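Local coordinates for protein phosphoribosylformylglycinamidine synthase 2 (Thermus thermophilus, PDB 3VIU) that belongs to the AIR synthase-related family, with two tandem pairs of N- and C-terminal domains, and carries bound ADP and a magnesium ion, at residues 240-254 with 316-329. Residues are numbered along the deposited sequence; the frame is centred on the assembly and turned at random.
Sequences LLMEATLEAIELDLV and KEKALEEVFGRWGL
E247 joins the two helices with three hydrogen bonds, shared between both its oxygens. OE1 takes NE of R326 at 3.0 Å and NH2 of R326 at 2.9 Å. R326 thus grips OE1 side-on in a salt bridge, and OE1 lies in the guanidinium plane. OE2 accepts NE1 of W327 at 2.6 Å in a nearly straight bond (167°), reached from above the carboxylate plane. CG of E247 stands anti to the backbone N (chi1 177°) and the chain runs extended, which carries the carboxylate across to both partner residues. CG of E243 lies over one face of the W327 indole. E243 OE2 forms a salt bridge with K239 and OE1 with R116.

Apolar side chains pack beside this polar site. F324 is a knob among L241, A244, T245 and A248, with CB of A244 over its ring centre, 3.6 Å from the centroid. O of L241 accepts both N and OG1 of T245, from opposite faces of its plane. Farther along, the branches of L253 meet A319 and V323, and CD2 of L253 lies 3.6 Å from CD of K316. Schellman motifs at D252 and G328 close the two helices; D252 OD2 forms a salt bridge with K313.

Segments 240-250 and 317-326 run roughly antiparallel (145°) in the AIR synthase-related C-terminal domain. F324 and L320 also rest on strands 196-201 and 307-312, T245 and L241 on strand 307-312. The pair thus packs against the seven-stranded mixed sheet.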
ATOM      1  N   LEU A 240      11.061  -3.299  21.247  1.00 21.72           N
ATOM      2  CA  LEU A 240      11.077  -4.354  22.258  1.00 21.47           C
ATOM      3  C   LEU A 240       9.949  -5.349  22.008  1.00 20.48           C
ATOM      4  O   LEU A 240      10.145  -6.566  22.076  1.00 18.68           O
ATOM      5  CB  LEU A 240      10.934  -3.732  23.655  1.00 20.49           C
ATOM      6  CG  LEU A 240      12.218  -3.468  24.459  1.00 22.76           C
ATOM      7  CD1 LEU A 240      13.386  -3.157  23.536  1.00 19.14           C
ATOM      8  CD2 LEU A 240      11.972  -2.332  25.458  1.00 20.76           C
ATOM      9  N   LEU A 241       8.771  -4.814  21.706  1.00 20.32           N
ATOM     10  CA  LEU A 241       7.592  -5.633  21.449  1.00 22.34           C
ATOM     11  C   LEU A 241       7.824  -6.547  20.259  1.00 21.72           C
ATOM     12  O   LEU A 241       7.528  -7.739  20.308  1.00 22.55           O
ATOM     13  CB  LEU A 241       6.386  -4.742  21.164  1.00 21.36           C
ATOM     14  CG  LEU A 241       5.043  -5.101  21.795  1.00 21.55           C
ATOM     15  CD1 LEU A 241       3.940  -4.472  20.949  1.00 21.82           C
ATOM     16  CD2 LEU A 241       4.857  -6.602  21.861  1.00 23.23           C
HETATM   17  N   MSE A 242       8.351  -5.965  19.192  1.00 22.46           N
HETATM   18  CA  MSE A 242       8.642  -6.685  17.964  1.00 24.18           C
HETATM   19  C   MSE A 242       9.618  -7.855  18.170  1.00 24.60           C
HETATM   20  O   MSE A 242       9.345  -8.980  17.740  1.00 24.25           O
HETATM   21  CB  MSE A 242       9.200  -5.702  16.930  1.00 27.65           C
HETATM   22  CG  MSE A 242       9.601  -6.317  15.592  1.00 33.43           C
HETATM   23 SE   MSE A 242      10.216  -4.958  14.324  1.00 42.38          SE
HETATM   24  CE  MSE A 242      12.097  -4.903  14.788  1.00 36.57           C
ATOM     25  N   GLU A 243      10.752  -7.597  18.822  1.00 22.99           N
ATOM     26  CA  GLU A 243      11.743  -8.649  19.062  1.00 22.08           C
ATOM     27  C   GLU A 243      11.172  -9.824  19.848  1.00 21.20           C
ATOM     28  O   GLU A 243      11.377 -10.984  19.491  1.00 20.46           O
ATOM     29  CB  GLU A 243      12.951  -8.097  19.821  1.00 22.55           C
ATOM     30  CG  GLU A 243      13.764  -7.074  19.059  1.00 24.76           C
ATOM     31  CD  GLU A 243      14.193  -7.563  17.690  1.00 24.92           C
ATOM     32  OE1 GLU A 243      14.342  -8.792  17.518  1.00 25.45           O
ATOM     33  OE2 GLU A 243      14.392  -6.715  16.792  1.00 26.28           O
ATOM     34  N   ALA A 244      10.454  -9.517  20.921  1.00 21.41           N
ATOM     35  CA  ALA A 244       9.867 -10.546  21.764  1.00 21.00           C
ATOM     36  C   ALA A 244       8.875 -11.406  20.998  1.00 21.07           C
ATOM     37  O   ALA A 244       8.940 -12.640  21.046  1.00 21.13           O
ATOM     38  CB  ALA A 244       9.178  -9.905  22.960  1.00 21.92           C
ATOM     39  N   THR A 245       7.957 -10.753  20.294  1.00 19.25           N
ATOM     40  CA  THR A 245       6.951 -11.477  19.533  1.00 17.99           C
ATOM     41  C   THR A 245       7.621 -12.355  18.491  1.00 19.16           C
ATOM     42  O   THR A 245       7.297 -13.537  18.366  1.00 18.74           O
ATOM     43  CB  THR A 245       5.971 -10.504  18.840  1.00 17.87           C
ATOM     44  OG1 THR A 245       5.307  -9.717  19.839  1.00 13.40           O
ATOM     45  CG2 THR A 245       4.922 -11.278  18.015  1.00 13.64           C
ATOM     46  N   LEU A 246       8.569 -11.777  17.753  1.00 20.80           N
ATOM     47  CA  LEU A 246       9.287 -12.518  16.727  1.00 22.19           C
ATOM     48  C   LEU A 246      10.066 -13.683  17.327  1.00 23.33           C
ATOM     49  O   LEU A 246      10.057 -14.783  16.779  1.00 24.23           O
ATOM     50  CB  LEU A 246      10.247 -11.604  15.965  1.00 21.73           C
ATOM     51  CG  LEU A 246       9.672 -10.536  15.031  1.00 22.48           C
ATOM     52  CD1 LEU A 246      10.811  -9.683  14.485  1.00 23.43           C
ATOM     53  CD2 LEU A 246       8.909 -11.186  13.895  1.00 21.58           C
ATOM     54  N   GLU A 247      10.742 -13.455  18.449  1.00 24.01           N
ATOM     55  CA  GLU A 247      11.497 -14.541  19.055  1.00 24.59           C
ATOM     56  C   GLU A 247      10.521 -15.598  19.537  1.00 25.76           C
ATOM     57  O   GLU A 247      10.691 -16.787  19.268  1.00 25.45           O
ATOM     58  CB  GLU A 247      12.351 -14.043  20.222  1.00 25.81           C
ATOM     59  CG  GLU A 247      13.108 -15.173  20.929  1.00 29.13           C
ATOM     60  CD  GLU A 247      14.097 -14.685  21.975  1.00 30.22           C
ATOM     61  OE1 GLU A 247      14.471 -15.497  22.850  1.00 31.42           O
ATOM     62  OE2 GLU A 247      14.509 -13.503  21.920  1.00 31.06           O
ATOM     63  N   ALA A 248       9.485 -15.155  20.239  1.00 25.69           N
ATOM     64  CA  ALA A 248       8.476 -16.069  20.743  1.00 26.49           C
ATOM     65  C   ALA A 248       8.000 -17.012  19.629  1.00 26.74           C
ATOM     66  O   ALA A 248       7.940 -18.226  19.820  1.00 28.09           O
ATOM     67  CB  ALA A 248       7.293 -15.279  21.318  1.00 25.49           C
ATOM     68  N   ILE A 249       7.668 -16.465  18.467  1.00 26.51           N
ATOM     69  CA  ILE A 249       7.203 -17.323  17.390  1.00 28.68           C
ATOM     70  C   ILE A 249       8.328 -18.129  16.768  1.00 29.33           C
ATOM     71  O   ILE A 249       8.132 -19.290  16.397  1.00 30.08           O
ATOM     72  CB  ILE A 249       6.531 -16.547  16.266  1.00 28.83           C
ATOM     73  CG1 ILE A 249       6.254 -17.511  15.109  1.00 29.71           C
ATOM     74  CG2 ILE A 249       7.402 -15.380  15.845  1.00 32.34           C
ATOM     75  CD1 ILE A 249       5.928 -16.867  13.795  1.00 30.95           C
ATOM     76  N   GLU A 250       9.501 -17.516  16.633  1.00 29.09           N
ATOM     77  CA  GLU A 250      10.632 -18.223  16.050  1.00 29.85           C
ATOM     78  C   GLU A 250      11.005 -19.425  16.903  1.00 29.66           C
ATOM     79  O   GLU A 250      11.646 -20.357  16.422  1.00 29.44           O
ATOM     80  CB  GLU A 250      11.821 -17.283  15.883  1.00 29.16           C
ATOM     81  CG  GLU A 250      11.673 -16.393  14.669  1.00 32.23           C
ATOM     82  CD  GLU A 250      12.758 -15.349  14.560  1.00 33.67           C
ATOM     83  OE1 GLU A 250      13.955 -15.715  14.552  1.00 36.14           O
ATOM     84  OE2 GLU A 250      12.407 -14.157  14.472  1.00 36.12           O
ATOM     85  N   LEU A 251      10.586 -19.403  18.166  1.00 29.80           N
ATOM     86  CA  LEU A 251      10.848 -20.508  19.077  1.00 29.48           C
ATOM     87  C   LEU A 251       9.649 -21.439  19.094  1.00 31.18           C
ATOM     88  O   LEU A 251       9.621 -22.410  19.846  1.00 32.42           O
ATOM     89  CB  LEU A 251      11.114 -20.004  20.490  1.00 27.85           C
ATOM     90  CG  LEU A 251      12.410 -19.210  20.660  1.00 30.18           C
ATOM     91  CD1 LEU A 251      12.640 -18.915  22.135  1.00 28.19           C
ATOM     92  CD2 LEU A 251      13.576 -20.002  20.083  1.00 29.51           C
ATOM     93  N   ASP A 252       8.656 -21.133  18.265  1.00 32.27           N
ATOM     94  CA  ASP A 252       7.453 -21.953  18.175  1.00 33.78           C
ATOM     95  C   ASP A 252       6.800 -22.122  19.545  1.00 33.16           C
ATOM     96  O   ASP A 252       6.475 -23.239  19.963  1.00 33.65           O
ATOM     97  CB  ASP A 252       7.805 -23.326  17.598  1.00 36.02           C
ATOM     98  CG  ASP A 252       6.584 -24.183  17.345  1.00 38.74           C
ATOM     99  OD1 ASP A 252       5.795 -23.840  16.437  1.00 39.02           O
ATOM    100  OD2 ASP A 252       6.416 -25.197  18.060  1.00 41.31           O
ATOM    101  N   LEU A 253       6.604 -21.006  20.240  1.00 31.70           N
ATOM    102  CA  LEU A 253       5.999 -21.033  21.564  1.00 30.30           C
ATOM    103  C   LEU A 253       4.523 -20.638  21.541  1.00 29.56           C
ATOM    104  O   LEU A 253       3.815 -20.783  22.543  1.00 28.90           O
ATOM    105  CB  LEU A 253       6.760 -20.088  22.488  1.00 28.94           C
ATOM    106  CG  LEU A 253       8.254 -20.380  22.599  1.00 28.54           C
ATOM    107  CD1 LEU A 253       8.929 -19.304  23.433  1.00 28.59           C
ATOM    108  CD2 LEU A 253       8.452 -21.753  23.220  1.00 27.14           C
ATOM    109  N   VAL A 254       4.058 -20.155  20.396  1.00 27.03           N
ATOM    110  CA  VAL A 254       2.677 -19.711  20.286  1.00 26.33           C
ATOM    111  C   VAL A 254       1.888 -20.369  19.163  1.00 26.80           C
ATOM    112  O   VAL A 254       2.451 -20.792  18.156  1.00 28.30           O
ATOM    113  CB  VAL A 254       2.629 -18.183  20.093  1.00 24.91           C
ATOM    114  CG1 VAL A 254       3.282 -17.493  21.286  1.00 22.55           C
ATOM    115  CG2 VAL A 254       3.354 -17.799  18.811  1.00 22.62           C
ATOM    116  N   LYS A 316       4.022 -24.331  27.141  1.00 28.24           N
ATOM    117  CA  LYS A 316       5.068 -23.359  26.854  1.00 29.24           C
ATOM    118  C   LYS A 316       4.800 -21.983  27.455  1.00 27.76           C
ATOM    119  O   LYS A 316       5.447 -21.006  27.083  1.00 27.37           O
ATOM    120  CB  LYS A 316       5.269 -23.243  25.340  1.00 30.67           C
ATOM    121  CG  LYS A 316       5.846 -24.503  24.710  1.00 33.98           C
ATOM    122  CD  LYS A 316       5.938 -24.391  23.195  1.00 38.26           C
ATOM    123  CE  LYS A 316       6.761 -25.534  22.603  1.00 39.13           C
ATOM    124  NZ  LYS A 316       6.173 -26.859  22.943  1.00 40.29           N
ATOM    125  N   GLU A 317       3.854 -21.908  28.386  1.00 27.13           N
ATOM    126  CA  GLU A 317       3.528 -20.634  29.016  1.00 26.58           C
ATOM    127  C   GLU A 317       4.785 -20.013  29.597  1.00 26.95           C
ATOM    128  O   GLU A 317       5.126 -18.875  29.285  1.00 27.13           O
ATOM    129  CB  GLU A 317       2.505 -20.805  30.140  1.00 25.43           C
ATOM    130  CG  GLU A 317       1.204 -21.449  29.732  1.00 25.76           C
ATOM    131  CD  GLU A 317       1.356 -22.929  29.453  1.00 28.76           C
ATOM    132  OE1 GLU A 317       2.337 -23.538  29.939  1.00 29.07           O
ATOM    133  OE2 GLU A 317       0.486 -23.491  28.757  1.00 30.75           O
ATOM    134  N   LYS A 318       5.474 -20.765  30.447  1.00 27.41           N
ATOM    135  CA  LYS A 318       6.689 -20.258  31.063  1.00 29.28           C
ATOM    136  C   LYS A 318       7.663 -19.737  30.018  1.00 28.06           C
ATOM    137  O   LYS A 318       8.167 -18.620  30.134  1.00 27.63           O
ATOM    138  CB  LYS A 318       7.354 -21.347  31.907  1.00 31.86           C
ATOM    139  CG  LYS A 318       7.139 -21.157  33.392  1.00 36.54           C
ATOM    140  CD  LYS A 318       7.703 -19.810  33.860  1.00 41.34           C
ATOM    141  CE  LYS A 318       9.228 -19.747  33.708  1.00 41.94           C
ATOM    142  NZ  LYS A 318       9.810 -18.449  34.166  1.00 41.32           N
ATOM    143  N   ALA A 319       7.913 -20.548  28.992  1.00 27.48           N
ATOM    144  CA  ALA A 319       8.826 -20.176  27.916  1.00 26.02           C
ATOM    145  C   ALA A 319       8.464 -18.806  27.350  1.00 25.60           C
ATOM    146  O   ALA A 319       9.334 -17.954  27.162  1.00 24.53           O
ATOM    147  CB  ALA A 319       8.782 -21.229  26.810  1.00 23.29           C
ATOM    148  N   LEU A 320       7.176 -18.605  27.084  1.00 25.63           N
ATOM    149  CA  LEU A 320       6.689 -17.345  26.537  1.00 25.68           C
ATOM    150  C   LEU A 320       7.044 -16.197  27.468  1.00 25.78           C
ATOM    151  O   LEU A 320       7.502 -15.143  27.026  1.00 26.68           O
ATOM    152  CB  LEU A 320       5.164 -17.390  26.332  1.00 22.80           C
ATOM    153  CG  LEU A 320       4.483 -16.112  25.815  1.00 20.98           C
ATOM    154  CD1 LEU A 320       5.040 -15.759  24.445  1.00 18.34           C
ATOM    155  CD2 LEU A 320       2.972 -16.305  25.741  1.00 18.90           C
ATOM    156  N   GLU A 321       6.843 -16.405  28.762  1.00 25.99           N
ATOM    157  CA  GLU A 321       7.136 -15.361  29.739  1.00 26.98           C
ATOM    158  C   GLU A 321       8.619 -15.014  29.720  1.00 25.25           C
ATOM    159  O   GLU A 321       8.996 -13.840  29.738  1.00 23.43           O
ATOM    160  CB  GLU A 321       6.714 -15.821  31.138  1.00 28.14           C
ATOM    161  CG  GLU A 321       5.353 -16.501  31.152  1.00 33.62           C
ATOM    162  CD  GLU A 321       4.871 -16.865  32.543  1.00 36.47           C
ATOM    163  OE1 GLU A 321       5.707 -17.277  33.380  1.00 38.81           O
ATOM    164  OE2 GLU A 321       3.648 -16.754  32.789  1.00 36.98           O
ATOM    165  N   GLU A 322       9.452 -16.045  29.666  1.00 25.26           N
ATOM    166  CA  GLU A 322      10.895 -15.859  29.650  1.00 26.70           C
ATOM    167  C   GLU A 322      11.338 -15.106  28.405  1.00 25.74           C
ATOM    168  O   GLU A 322      12.205 -14.229  28.479  1.00 24.78           O
ATOM    169  CB  GLU A 322      11.598 -17.215  29.773  1.00 27.66           C
ATOM    170  CG  GLU A 322      11.330 -17.860  31.140  1.00 32.74           C
ATOM    171  CD  GLU A 322      11.987 -19.212  31.325  1.00 33.95           C
ATOM    172  OE1 GLU A 322      11.796 -19.812  32.405  1.00 34.92           O
ATOM    173  OE2 GLU A 322      12.691 -19.673  30.400  1.00 35.63           O
ATOM    174  N   VAL A 323      10.735 -15.432  27.267  1.00 24.30           N
ATOM    175  CA  VAL A 323      11.070 -14.732  26.040  1.00 23.52           C
ATOM    176  C   VAL A 323      10.903 -13.234  26.271  1.00 24.15           C
ATOM    177  O   VAL A 323      11.810 -12.455  25.989  1.00 24.33           O
ATOM    178  CB  VAL A 323      10.167 -15.154  24.869  1.00 22.72           C
ATOM    179  CG1 VAL A 323      10.383 -14.213  23.687  1.00 23.95           C
ATOM    180  CG2 VAL A 323      10.496 -16.573  24.449  1.00 23.54           C
ATOM    181  N   PHE A 324       9.751 -12.830  26.797  1.00 24.67           N
ATOM    182  CA  PHE A 324       9.524 -11.415  27.044  1.00 26.87           C
ATOM    183  C   PHE A 324      10.405 -10.893  28.156  1.00 27.64           C
ATOM    184  O   PHE A 324      10.806  -9.733  28.137  1.00 28.71           O
ATOM    185  CB  PHE A 324       8.050 -11.147  27.351  1.00 25.94           C
ATOM    186  CG  PHE A 324       7.195 -11.105  26.128  1.00 26.88           C
ATOM    187  CD1 PHE A 324       7.072 -12.226  25.314  1.00 26.29           C
ATOM    188  CD2 PHE A 324       6.562  -9.930  25.748  1.00 26.30           C
ATOM    189  CE1 PHE A 324       6.340 -12.175  24.144  1.00 27.68           C
ATOM    190  CE2 PHE A 324       5.825  -9.867  24.578  1.00 26.31           C
ATOM    191  CZ  PHE A 324       5.712 -10.988  23.771  1.00 28.40           C
ATOM    192  N   GLY A 325      10.710 -11.749  29.123  1.00 28.97           N
ATOM    193  CA  GLY A 325      11.576 -11.330  30.211  1.00 28.70           C
ATOM    194  C   GLY A 325      12.928 -10.926  29.643  1.00 28.51           C
ATOM    195  O   GLY A 325      13.512  -9.925  30.051  1.00 27.38           O
ATOM    196  N   ARG A 326      13.416 -11.706  28.682  1.00 28.44           N
ATOM    197  CA  ARG A 326      14.700 -11.427  28.051  1.00 29.64           C
ATOM    198  C   ARG A 326      14.739 -10.058  27.372  1.00 29.72           C
ATOM    199  O   ARG A 326      15.790  -9.411  27.330  1.00 29.28           O
ATOM    200  CB  ARG A 326      15.043 -12.518  27.032  1.00 29.71           C
ATOM    201  CG  ARG A 326      15.470 -13.829  27.662  1.00 30.26           C
ATOM    202  CD  ARG A 326      16.238 -14.681  26.668  1.00 30.12           C
ATOM    203  NE  ARG A 326      15.368 -15.423  25.761  1.00 31.08           N
ATOM    204  CZ  ARG A 326      14.675 -16.501  26.111  1.00 30.46           C
ATOM    205  NH1 ARG A 326      14.747 -16.964  27.353  1.00 31.10           N
ATOM    206  NH2 ARG A 326      13.918 -17.124  25.216  1.00 31.07           N
ATOM    207  N   TRP A 327      13.601  -9.616  26.839  1.00 28.32           N
ATOM    208  CA  TRP A 327      13.539  -8.311  26.183  1.00 27.38           C
ATOM    209  C   TRP A 327      13.022  -7.213  27.116  1.00 27.09           C
ATOM    210  O   TRP A 327      12.617  -6.145  26.671  1.00 26.09           O
ATOM    211  CB  TRP A 327      12.684  -8.388  24.913  1.00 25.11           C
ATOM    212  CG  TRP A 327      13.323  -9.233  23.859  1.00 24.76           C
ATOM    213  CD1 TRP A 327      13.147 -10.576  23.660  1.00 23.34           C
ATOM    214  CD2 TRP A 327      14.329  -8.819  22.925  1.00 23.41           C
ATOM    215  NE1 TRP A 327      13.985 -11.022  22.668  1.00 20.88           N
ATOM    216  CE2 TRP A 327      14.722  -9.966  22.198  1.00 22.53           C
ATOM    217  CE3 TRP A 327      14.943  -7.589  22.636  1.00 24.06           C
ATOM    218  CZ2 TRP A 327      15.705  -9.922  21.193  1.00 22.84           C
ATOM    219  CZ3 TRP A 327      15.921  -7.544  21.637  1.00 22.28           C
ATOM    220  CH2 TRP A 327      16.290  -8.707  20.929  1.00 21.76           C
ATOM    221  N   GLY A 328      13.053  -7.488  28.416  1.00 27.12           N
ATOM    222  CA  GLY A 328      12.607  -6.511  29.392  1.00 28.19           C
ATOM    223  C   GLY A 328      11.130  -6.174  29.357  1.00 27.41           C
ATOM    224  O   GLY A 328      10.736  -5.086  29.765  1.00 26.61           O
ATOM    225  N   LEU A 329      10.308  -7.103  28.884  1.00 28.94           N
ATOM    226  CA  LEU A 329       8.869  -6.868  28.809  1.00 31.45           C
ATOM    227  C   LEU A 329       8.030  -7.820  29.661  1.00 33.12           C
ATOM    228  O   LEU A 329       8.380  -8.992  29.843  1.00 33.30           O
ATOM    229  CB  LEU A 329       8.397  -6.961  27.356  1.00 31.40           C
ATOM    230  CG  LEU A 329       8.823  -5.848  26.399  1.00 30.93           C
ATOM    231  CD1 LEU A 329       8.443  -6.226  24.974  1.00 29.29           C
ATOM    232  CD2 LEU A 329       8.163  -4.541  26.819  1.00 30.24           C
TER